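Long-range contacts in pectate lyase 1 (Juniperus ashei, PDB 1PXZ), which cleaves (1->4)-alpha-D-galacturonan by elimination, with low pectate lyase activity, and is the major allergen of mountain cedar pollen: residues A[237-242]-A[325-330]; A[39-44]-A[68-73]; A[249-254]-A[281-286]. One frame throughout, in Å; residues are numbered along the deposited sequence.

Contact 1: residues A[237-242]-A[325-330]; sequences LVHVAN and EAFKVE
The apolar part of this contact centres on Val-329, whose two methyl groups lie against different neighbours. Val-329 CG2 comes in between Ala-241 and His-239, 3.9 Å from Ala-241 CB, and meets the imidazole at its edge, tip to tip, 4.1 Å from His-239 CE1. CG1, anti to the backbone N, faces the side chain of Asn-242, and the two side chains run antiparallel past one another. Ala-241 CB also meets the end of Phe-327, at 4.2 Å from CZ.

The aromatic pair is His-239 with Phe-327. The Phe-327 CG takes the crowded position between backbone N and carbonyl carbon (chi1 62°), so the ring reaches across to the strand and its CZ stops 4.1 Å from His-239 CE1. The rings meet obliquely, planes at 49°.

As for polar groups, both imidazole nitrogens are engaged outside the pair, ND1 with Tyr-321 OH and NE2 with Glu-264 OE1, which should fix the ring's rotation. Asn-242, in a left-handed backbone conformation, brings its amide up to the main chain of Glu-330.

Altogether, an irregular C-terminal segment lies against the outer side of a strand and its turn in a parallel beta-helix.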
loop_
_atom_site.group_PDB
_atom_site.type_symbol
_atom_site.label_atom_id
_atom_site.label_comp_id
_atom_site.label_asym_id
_atom_site.label_seq_id
_atom_site.Cartn_x
_atom_site.Cartn_y
_atom_site.Cartn_z
ATOM N N LEU A 237 -1.216 -14.793 -0.802
ATOM C CA LEU A 237 -2.404 -14.586 -1.621
ATOM C C LEU A 237 -2.637 -13.107 -1.854
ATOM O O LEU A 237 -2.651 -12.357 -0.867
ATOM C CB LEU A 237 -3.609 -15.161 -0.862
ATOM C CG LEU A 237 -5.034 -14.882 -1.306
ATOM C CD1 LEU A 237 -5.278 -15.433 -2.699
ATOM C CD2 LEU A 237 -6.021 -15.503 -0.321
ATOM N N VAL A 238 -2.815 -12.704 -3.110
ATOM C CA VAL A 238 -3.123 -11.295 -3.346
ATOM C C VAL A 238 -4.358 -11.181 -4.237
ATOM O O VAL A 238 -4.352 -11.765 -5.321
ATOM C CB VAL A 238 -1.987 -10.521 -4.037
ATOM C CG1 VAL A 238 -2.316 -9.026 -3.966
ATOM C CG2 VAL A 238 -0.638 -10.806 -3.422
ATOM N N HIS A 239 -5.350 -10.440 -3.787
ATOM C CA HIS A 239 -6.520 -10.115 -4.589
ATOM C C HIS A 239 -6.317 -8.749 -5.249
ATOM O O HIS A 239 -6.249 -7.738 -4.548
ATOM C CB HIS A 239 -7.786 -10.147 -3.730
ATOM C CG HIS A 239 -9.063 -9.942 -4.470
ATOM N ND1 HIS A 239 -10.147 -9.285 -3.952
ATOM C CD2 HIS A 239 -9.394 -10.334 -5.739
ATOM C CE1 HIS A 239 -11.123 -9.258 -4.850
ATOM N NE2 HIS A 239 -10.693 -9.894 -5.943
ATOM N N VAL A 240 -6.203 -8.727 -6.561
ATOM C CA VAL A 240 -5.958 -7.480 -7.306
ATOM C C VAL A 240 -7.234 -7.072 -8.018
ATOM O O VAL A 240 -7.556 -7.668 -9.048
ATOM C CB VAL A 240 -4.797 -7.646 -8.297
ATOM C CG1 VAL A 240 -4.466 -6.327 -9.006
ATOM C CG2 VAL A 240 -3.530 -8.137 -7.601
ATOM N N ALA A 241 -7.977 -6.089 -7.482
ATOM C CA ALA A 241 -9.331 -5.845 -7.960
ATOM C C ALA A 241 -9.653 -4.412 -8.355
ATOM O O ALA A 241 -9.398 -3.500 -7.559
ATOM C CB ALA A 241 -10.305 -6.238 -6.834
ATOM N N ASN A 242 -10.235 -4.170 -9.519
ATOM C CA ASN A 242 -10.700 -2.860 -9.960
ATOM C C ASN A 242 -9.614 -1.780 -9.845
ATOM O O ASN A 242 -9.861 -0.657 -9.394
ATOM C CB ASN A 242 -11.934 -2.457 -9.172
ATOM C CG ASN A 242 -13.186 -3.090 -9.757
ATOM O OD1 ASN A 242 -13.246 -3.565 -10.898
ATOM N ND2 ASN A 242 -14.209 -3.072 -8.936
ATOM N N GLU A 325 -15.277 -8.531 5.197
ATOM C CA GLU A 325 -14.249 -8.196 4.219
ATOM C C GLU A 325 -14.776 -8.021 2.797
ATOM O O GLU A 325 -14.179 -7.267 2.023
ATOM C CB GLU A 325 -13.161 -9.281 4.169
ATOM C CG GLU A 325 -12.349 -9.487 5.432
ATOM C CD GLU A 325 -11.673 -10.831 5.532
ATOM O OE1 GLU A 325 -12.065 -11.840 4.887
ATOM O OE2 GLU A 325 -10.686 -10.914 6.305
ATOM N N ALA A 326 -15.842 -8.733 2.444
ATOM C CA ALA A 326 -16.299 -8.861 1.071
ATOM C C ALA A 326 -16.719 -7.524 0.496
ATOM O O ALA A 326 -17.255 -6.680 1.215
ATOM C CB ALA A 326 -17.494 -9.830 0.996
ATOM N N PHE A 327 -16.503 -7.330 -0.809
ATOM C CA PHE A 327 -17.020 -6.142 -1.454
ATOM C C PHE A 327 -17.232 -6.403 -2.943
ATOM O O PHE A 327 -16.643 -7.329 -3.503
ATOM C CB PHE A 327 -16.033 -4.990 -1.283
ATOM C CG PHE A 327 -14.678 -5.256 -1.925
ATOM C CD1 PHE A 327 -13.746 -6.054 -1.291
ATOM C CD2 PHE A 327 -14.373 -4.696 -3.151
ATOM C CE1 PHE A 327 -12.501 -6.287 -1.858
ATOM C CE2 PHE A 327 -13.126 -4.909 -3.728
ATOM C CZ PHE A 327 -12.194 -5.692 -3.069
ATOM N N LYS A 328 -18.048 -5.580 -3.568
ATOM C CA LYS A 328 -18.354 -5.820 -4.979
ATOM C C LYS A 328 -17.226 -5.407 -5.908
ATOM O O LYS A 328 -16.694 -4.307 -5.795
ATOM C CB LYS A 328 -19.609 -5.020 -5.366
ATOM C CG LYS A 328 -20.148 -5.413 -6.737
ATOM C CD LYS A 328 -21.486 -4.740 -7.007
ATOM C CE LYS A 328 -22.607 -5.324 -6.161
ATOM N NZ LYS A 328 -23.342 -4.282 -5.388
ATOM N N VAL A 329 -16.875 -6.272 -6.844
ATOM C CA VAL A 329 -15.922 -5.947 -7.894
ATOM C C VAL A 329 -16.680 -5.839 -9.210
ATOM O O VAL A 329 -17.398 -6.779 -9.593
ATOM C CB VAL A 329 -14.813 -7.005 -7.957
ATOM C CG1 VAL A 329 -13.768 -6.640 -9.006
ATOM C CG2 VAL A 329 -14.135 -7.171 -6.596
ATOM N N GLU A 330 -16.560 -4.699 -9.890
ATOM C CA GLU A 330 -17.186 -4.519 -11.199
ATOM C C GLU A 330 -16.306 -5.039 -12.320
ATOM O O GLU A 330 -15.136 -5.356 -12.099
ATOM C CB GLU A 330 -17.428 -3.026 -11.461
ATOM C CG GLU A 330 -18.070 -2.353 -10.257
ATOM C CD GLU A 330 -19.536 -2.700 -10.147
ATOM O OE1 GLU A 330 -20.091 -3.111 -11.190
ATOM O OE2 GLU A 330 -20.105 -2.573 -9.043
#

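Contact 2: residues A[39-44]-A[68-73]; sequences DFYTVT and LWIIFS
Two neighbouring parallel strands, 39-43 and 68-72, pair here in exact register near one end of the beta-helix. Their short axes cross at -31°, so the pair is clearly twisted. The main-chain bonds run in the alternating pattern of a parallel sheet: Tyr-41 N donates to Trp-69 O, Tyr-41 O accepts from Ile-71 N at 2.8 Å, and Val-43 N donates to Ile-71 O along a nearly straight line (176°). At the far end Val-43 O is gripped twice, by Ser-73 N at 3.0 Å and by Ser-73 OG at 3.2 Å, the hydroxyl sitting on a carbonyl lone pair.

Strand 90-93 carries the pairing on from 68-72, the rung-on-rung stacking of a right-handed parallel beta-helix, while helix 58-63 lies against the side bearing Tyr-41, Val-43, Ile-70 and Phe-72. On that side Val-43 CG2 meets Ile-70 CG2 at 3.7 Å, and Val-43 CB lies beside the Phe-72 ring, 3.7 Å from CD2. Tyr-41, with CG anti to its backbone N, runs alongside Ile-70, and its OH bonds to Thr-57 O and Gly-56 N.

The other side carries Phe-40, Trp-69, Thr-42 and Ile-71. Phe-40 and Trp-69 point the same way, yet the Phe-40 edge is turned to the indole face in an offset edge-to-face pair: centroid to centroid, the Phe-40 ring and the five-membered ring of Trp-69 are 5.3 Å apart, with planes at 78°. Trp-69 NE1 is held by Asp-93 OD2. Further along, the Ile-71 and Thr-42 side chains cross at a slant, with Ile-71 CD1 3.6 Å from Thr-42 OG1.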
loop_
_atom_site.group_PDB
_atom_site.type_symbol
_atom_site.label_atom_id
_atom_site.label_comp_id
_atom_site.label_asym_id
_atom_site.label_seq_id
_atom_site.Cartn_x
_atom_site.Cartn_y
_atom_site.Cartn_z
ATOM N N ASP A 39 -7.452 9.913 20.737
ATOM C CA ASP A 39 -7.624 11.350 20.587
ATOM C C ASP A 39 -7.094 11.817 19.239
ATOM O O ASP A 39 -6.200 11.178 18.679
ATOM C CB ASP A 39 -6.828 12.139 21.639
ATOM C CG ASP A 39 -7.049 11.627 23.049
ATOM O OD1 ASP A 39 -8.231 11.581 23.458
ATOM O OD2 ASP A 39 -6.062 11.279 23.733
ATOM N N PHE A 40 -7.603 12.950 18.761
ATOM C CA PHE A 40 -6.954 13.606 17.648
ATOM C C PHE A 40 -5.618 14.200 18.108
ATOM O O PHE A 40 -5.566 14.728 19.213
ATOM C CB PHE A 40 -7.812 14.721 17.067
ATOM C CG PHE A 40 -9.058 14.223 16.334
ATOM C CD1 PHE A 40 -8.930 13.547 15.131
ATOM C CD2 PHE A 40 -10.317 14.453 16.857
ATOM C CE1 PHE A 40 -10.068 13.108 14.458
ATOM C CE2 PHE A 40 -11.452 14.004 16.200
ATOM C CZ PHE A 40 -11.322 13.322 14.995
ATOM N N TYR A 41 -4.589 14.118 17.289
ATOM C CA TYR A 41 -3.260 14.672 17.519
ATOM C C TYR A 41 -2.919 15.588 16.350
ATOM O O TYR A 41 -2.932 15.172 15.183
ATOM C CB TYR A 41 -2.191 13.574 17.683
ATOM C CG TYR A 41 -0.774 14.122 17.823
ATOM C CD1 TYR A 41 -0.257 14.446 19.071
ATOM C CD2 TYR A 41 0.062 14.319 16.728
ATOM C CE1 TYR A 41 1.034 14.943 19.178
ATOM C CE2 TYR A 41 1.340 14.816 16.810
ATOM C CZ TYR A 41 1.826 15.133 18.070
ATOM O OH TYR A 41 3.108 15.622 18.132
ATOM N N THR A 42 -2.538 16.835 16.626
ATOM C CA THR A 42 -2.258 17.733 15.506
ATOM C C THR A 42 -0.764 17.985 15.383
ATOM O O THR A 42 -0.119 18.339 16.380
ATOM C CB THR A 42 -3.001 19.086 15.654
ATOM O OG1 THR A 42 -4.416 18.851 15.725
ATOM C CG2 THR A 42 -2.709 19.967 14.445
ATOM N N VAL A 43 -0.248 17.792 14.180
ATOM C CA VAL A 43 1.128 18.138 13.857
ATOM C C VAL A 43 1.183 19.642 13.585
ATOM O O VAL A 43 0.538 20.100 12.637
ATOM C CB VAL A 43 1.694 17.371 12.641
ATOM C CG1 VAL A 43 3.119 17.814 12.369
ATOM C CG2 VAL A 43 1.610 15.871 12.899
ATOM N N THR A 44 1.923 20.345 14.452
ATOM C CA THR A 44 2.047 21.791 14.288
ATOM C C THR A 44 3.455 22.192 13.868
ATOM O O THR A 44 3.677 23.351 13.581
ATOM C CB THR A 44 1.693 22.515 15.604
ATOM O OG1 THR A 44 2.535 21.991 16.643
ATOM C CG2 THR A 44 0.259 22.174 15.959
ATOM N N LEU A 68 -3.895 7.241 18.514
ATOM C CA LEU A 68 -3.990 8.642 18.114
ATOM C C LEU A 68 -4.412 8.747 16.646
ATOM O O LEU A 68 -3.964 7.905 15.863
ATOM C CB LEU A 68 -2.647 9.372 18.243
ATOM C CG LEU A 68 -2.136 9.647 19.657
ATOM C CD1 LEU A 68 -0.781 10.347 19.557
ATOM C CD2 LEU A 68 -3.151 10.460 20.448
ATOM N N TRP A 69 -5.199 9.769 16.362
ATOM C CA TRP A 69 -5.603 10.059 14.987
ATOM C C TRP A 69 -4.846 11.321 14.597
ATOM O O TRP A 69 -5.251 12.410 15.035
ATOM C CB TRP A 69 -7.126 10.178 14.902
ATOM C CG TRP A 69 -7.654 10.163 13.497
ATOM C CD1 TRP A 69 -7.572 11.155 12.575
ATOM C CD2 TRP A 69 -8.352 9.081 12.854
ATOM N NE1 TRP A 69 -8.173 10.769 11.399
ATOM C CE2 TRP A 69 -8.653 9.504 11.549
ATOM C CE3 TRP A 69 -8.736 7.804 13.272
ATOM C CZ2 TRP A 69 -9.335 8.703 10.627
ATOM C CZ3 TRP A 69 -9.412 6.999 12.358
ATOM C CH2 TRP A 69 -9.691 7.459 11.069
ATOM N N ILE A 70 -3.782 11.138 13.825
ATOM C CA ILE A 70 -2.888 12.265 13.532
ATOM C C ILE A 70 -3.310 13.054 12.299
ATOM O O ILE A 70 -3.565 12.503 11.224
ATOM C CB ILE A 70 -1.446 11.742 13.406
ATOM C CG1 ILE A 70 -0.977 11.066 14.697
ATOM C CG2 ILE A 70 -0.482 12.829 12.956
ATOM C CD1 ILE A 70 0.185 10.100 14.487
ATOM N N ILE A 71 -3.405 14.373 12.506
ATOM C CA ILE A 71 -3.792 15.308 11.439
ATOM C C ILE A 71 -2.788 16.465 11.382
ATOM O O ILE A 71 -1.905 16.557 12.231
ATOM C CB ILE A 71 -5.179 15.903 11.669
ATOM C CG1 ILE A 71 -5.261 16.656 13.009
ATOM C CG2 ILE A 71 -6.267 14.839 11.610
ATOM C CD1 ILE A 71 -6.504 17.508 13.134
ATOM N N PHE A 72 -2.895 17.336 10.392
ATOM C CA PHE A 72 -1.832 18.339 10.194
ATOM C C PHE A 72 -2.413 19.748 10.188
ATOM O O PHE A 72 -3.431 19.963 9.536
ATOM C CB PHE A 72 -1.089 18.025 8.899
ATOM C CG PHE A 72 -0.360 16.685 8.901
ATOM C CD1 PHE A 72 -1.064 15.515 8.653
ATOM C CD2 PHE A 72 0.992 16.584 9.134
ATOM C CE1 PHE A 72 -0.426 14.274 8.657
ATOM C CE2 PHE A 72 1.637 15.360 9.143
ATOM C CZ PHE A 72 0.935 14.186 8.887
ATOM N N SER A 73 -1.793 20.680 10.907
ATOM C CA SER A 73 -2.337 22.023 11.087
ATOM C C SER A 73 -2.178 22.893 9.856
ATOM O O SER A 73 -2.784 23.956 9.679
ATOM C CB SER A 73 -1.634 22.697 12.279
ATOM O OG SER A 73 -0.309 23.037 11.872
#

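Contact 3: residues A[249-254]-A[281-286]; sequences NIYAIG and KRIGCE
Tyr-251 and Lys-281 cross at about a right angle: Lys-281 CB sits over one face of the phenol ring, near its rim, and the rest of the lysine stem passes outside the ring along its CG-CD1 side. Lys-281 CB makes a CH-pi contact there, 4.0 Å from the Tyr-251 ring centroid. Lys-281 CB is nearest to Tyr-251 CG, at 3.6 Å. Because Lys-281 CG is anti to the backbone N (chi1 -167°) and the chain stays extended as far as CE, its CD passes just outside the rim, 3.6 Å from Tyr-251 CD1. The tyrosine is set up for this by the crowded rotamer, with CG between the backbone N and the carbonyl carbon (chi1 61°). At the far end of the ring Ile-283 also crosses at about a right angle, its CD1 lying 4.1 Å from Tyr-251 OH.

Between the backbones there is a single parallel bridge. Lys-281 N donates to Ile-253 O at 3.0 Å, in the carbonyl plane but bent at the hydrogen (137°). Gly-254, with no side chain, lets its CA approach to 3.0 Å from Lys-281 O, so the two main chains fit very closely at this point.

Tyr-251 also touches Arg-229, the predicted active-site residue, and Arg-232 of strand 232-234, which places the ring beside the probable catalytic region. Further along the chain, Cys-285 forms a disulfide with Cys-291. Strand 280-282 is the outermost of its parallel beta-helix sheet, and strand 253-256 separates it from strand 232-234.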
loop_
_atom_site.group_PDB
_atom_site.type_symbol
_atom_site.label_atom_id
_atom_site.label_comp_id
_atom_site.label_asym_id
_atom_site.label_seq_id
_atom_site.Cartn_x
_atom_site.Cartn_y
_atom_site.Cartn_z
ATOM N N ASN A 249 6.494 -0.753 -17.841
ATOM C CA ASN A 249 7.784 -0.778 -18.528
ATOM C C ASN A 249 8.269 -2.196 -18.789
ATOM O O ASN A 249 8.880 -2.396 -19.843
ATOM C CB ASN A 249 8.885 -0.081 -17.720
ATOM C CG ASN A 249 10.167 0.137 -18.500
ATOM O OD1 ASN A 249 11.280 -0.153 -18.046
ATOM N ND2 ASN A 249 10.038 0.668 -19.714
ATOM N N ILE A 250 8.031 -3.105 -17.837
ATOM C CA ILE A 250 8.503 -4.478 -17.991
ATOM C C ILE A 250 7.319 -5.442 -17.980
ATOM O O ILE A 250 7.095 -6.181 -18.945
ATOM C CB ILE A 250 9.516 -4.858 -16.902
ATOM C CG1 ILE A 250 10.734 -3.917 -16.861
ATOM C CG2 ILE A 250 9.957 -6.304 -17.054
ATOM C CD1 ILE A 250 11.641 -4.195 -15.678
ATOM N N TYR A 251 6.569 -5.414 -16.887
ATOM C CA TYR A 251 5.318 -6.129 -16.744
ATOM C C TYR A 251 4.452 -5.408 -15.712
ATOM O O TYR A 251 4.957 -4.499 -15.052
ATOM C CB TYR A 251 5.521 -7.566 -16.246
ATOM C CG TYR A 251 6.177 -7.632 -14.880
ATOM C CD1 TYR A 251 7.559 -7.531 -14.780
ATOM C CD2 TYR A 251 5.455 -7.781 -13.695
ATOM C CE1 TYR A 251 8.204 -7.580 -13.551
ATOM C CE2 TYR A 251 6.082 -7.828 -12.466
ATOM C CZ TYR A 251 7.457 -7.730 -12.406
ATOM O OH TYR A 251 8.070 -7.786 -11.173
ATOM N N ALA A 252 3.226 -5.911 -15.542
ATOM C CA ALA A 252 2.376 -5.302 -14.518
ATOM C C ALA A 252 2.292 -6.139 -13.252
ATOM O O ALA A 252 2.518 -5.624 -12.161
ATOM C CB ALA A 252 0.966 -5.047 -15.029
ATOM N N ILE A 253 1.905 -7.394 -13.413
ATOM C CA ILE A 253 1.690 -8.267 -12.257
ATOM C C ILE A 253 2.651 -9.432 -12.320
ATOM O O ILE A 253 2.775 -10.072 -13.370
ATOM C CB ILE A 253 0.237 -8.766 -12.233
ATOM C CG1 ILE A 253 -0.745 -7.606 -12.065
ATOM C CG2 ILE A 253 0.018 -9.817 -11.152
ATOM C CD1 ILE A 253 -2.188 -8.004 -12.233
ATOM N N GLY A 254 3.358 -9.733 -11.228
ATOM C CA GLY A 254 4.288 -10.870 -11.390
ATOM C C GLY A 254 4.598 -11.484 -10.041
ATOM O O GLY A 254 4.023 -11.104 -9.012
ATOM N N LYS A 281 4.100 -11.818 -15.374
ATOM C CA LYS A 281 5.453 -12.314 -15.448
ATOM C C LYS A 281 5.751 -13.284 -14.301
ATOM O O LYS A 281 5.707 -12.896 -13.139
ATOM C CB LYS A 281 6.503 -11.189 -15.421
ATOM C CG LYS A 281 7.878 -11.750 -15.817
ATOM C CD LYS A 281 8.835 -10.614 -16.168
ATOM C CE LYS A 281 10.266 -11.144 -16.227
ATOM N NZ LYS A 281 11.124 -10.550 -15.159
ATOM N N ARG A 282 6.049 -14.537 -14.647
ATOM C CA ARG A 282 6.467 -15.529 -13.674
ATOM C C ARG A 282 7.982 -15.554 -13.563
ATOM O O ARG A 282 8.710 -15.631 -14.550
ATOM C CB ARG A 282 6.012 -16.944 -14.046
ATOM C CG ARG A 282 4.568 -17.233 -13.670
ATOM C CD ARG A 282 3.752 -17.340 -14.955
ATOM N NE ARG A 282 2.413 -17.878 -14.674
ATOM C CZ ARG A 282 1.353 -17.317 -15.254
ATOM N NH1 ARG A 282 1.538 -16.283 -16.080
ATOM N NH2 ARG A 282 0.166 -17.819 -14.983
ATOM N N ILE A 283 8.454 -15.500 -12.331
ATOM C CA ILE A 283 9.897 -15.451 -12.107
ATOM C C ILE A 283 10.354 -16.687 -11.364
ATOM O O ILE A 283 9.753 -17.046 -10.350
ATOM C CB ILE A 283 10.189 -14.150 -11.336
ATOM C CG1 ILE A 283 9.864 -12.901 -12.162
ATOM C CG2 ILE A 283 11.615 -14.099 -10.832
ATOM C CD1 ILE A 283 9.379 -11.708 -11.375
ATOM N N GLY A 284 11.394 -17.366 -11.837
ATOM C CA GLY A 284 12.010 -18.460 -11.109
ATOM C C GLY A 284 11.315 -19.789 -11.293
ATOM O O GLY A 284 11.383 -20.697 -10.459
ATOM N N CYS A 285 10.617 -19.948 -12.414
ATOM C CA CYS A 285 9.960 -21.223 -12.691
ATOM C C CYS A 285 10.915 -22.407 -12.659
ATOM O O CYS A 285 12.060 -22.324 -13.115
ATOM C CB CYS A 285 9.279 -21.100 -14.061
ATOM S SG CYS A 285 7.802 -20.047 -13.968
ATOM N N GLU A 286 10.447 -23.533 -12.118
ATOM C CA GLU A 286 11.243 -24.754 -12.073
ATOM C C GLU A 286 11.113 -25.518 -13.394
ATOM O O GLU A 286 12.024 -26.235 -13.794
ATOM C CB GLU A 286 10.820 -25.664 -10.925
ATOM C CG GLU A 286 11.817 -25.750 -9.782
ATOM C CD GLU A 286 11.197 -25.314 -8.466
ATOM O OE1 GLU A 286 10.136 -25.868 -8.108
ATOM O OE2 GLU A 286 11.773 -24.423 -7.805
#

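Contacts 1 and 3 are neighbours in the beta-helix, their centres about 21 Å apart, and they touch where Val-240 CG1 of strand 237-241 packs on Ile-253 CD1 at 4.3 Å. In sequence, both segments of contact 3 fall between those of contact 1. Contact 2 comes earlier in the chain and lies about 31 Å, centre to centre, from contact 1 and about 41 Å from contact 3, across the chain's centre from the latter. Contact 3 alone is close to the probable active site: the Tyr-251 side chain is about 3 Å from that of Arg-229 and about 12 Å from that of Asp-177, a likely calcium ligand by similarity.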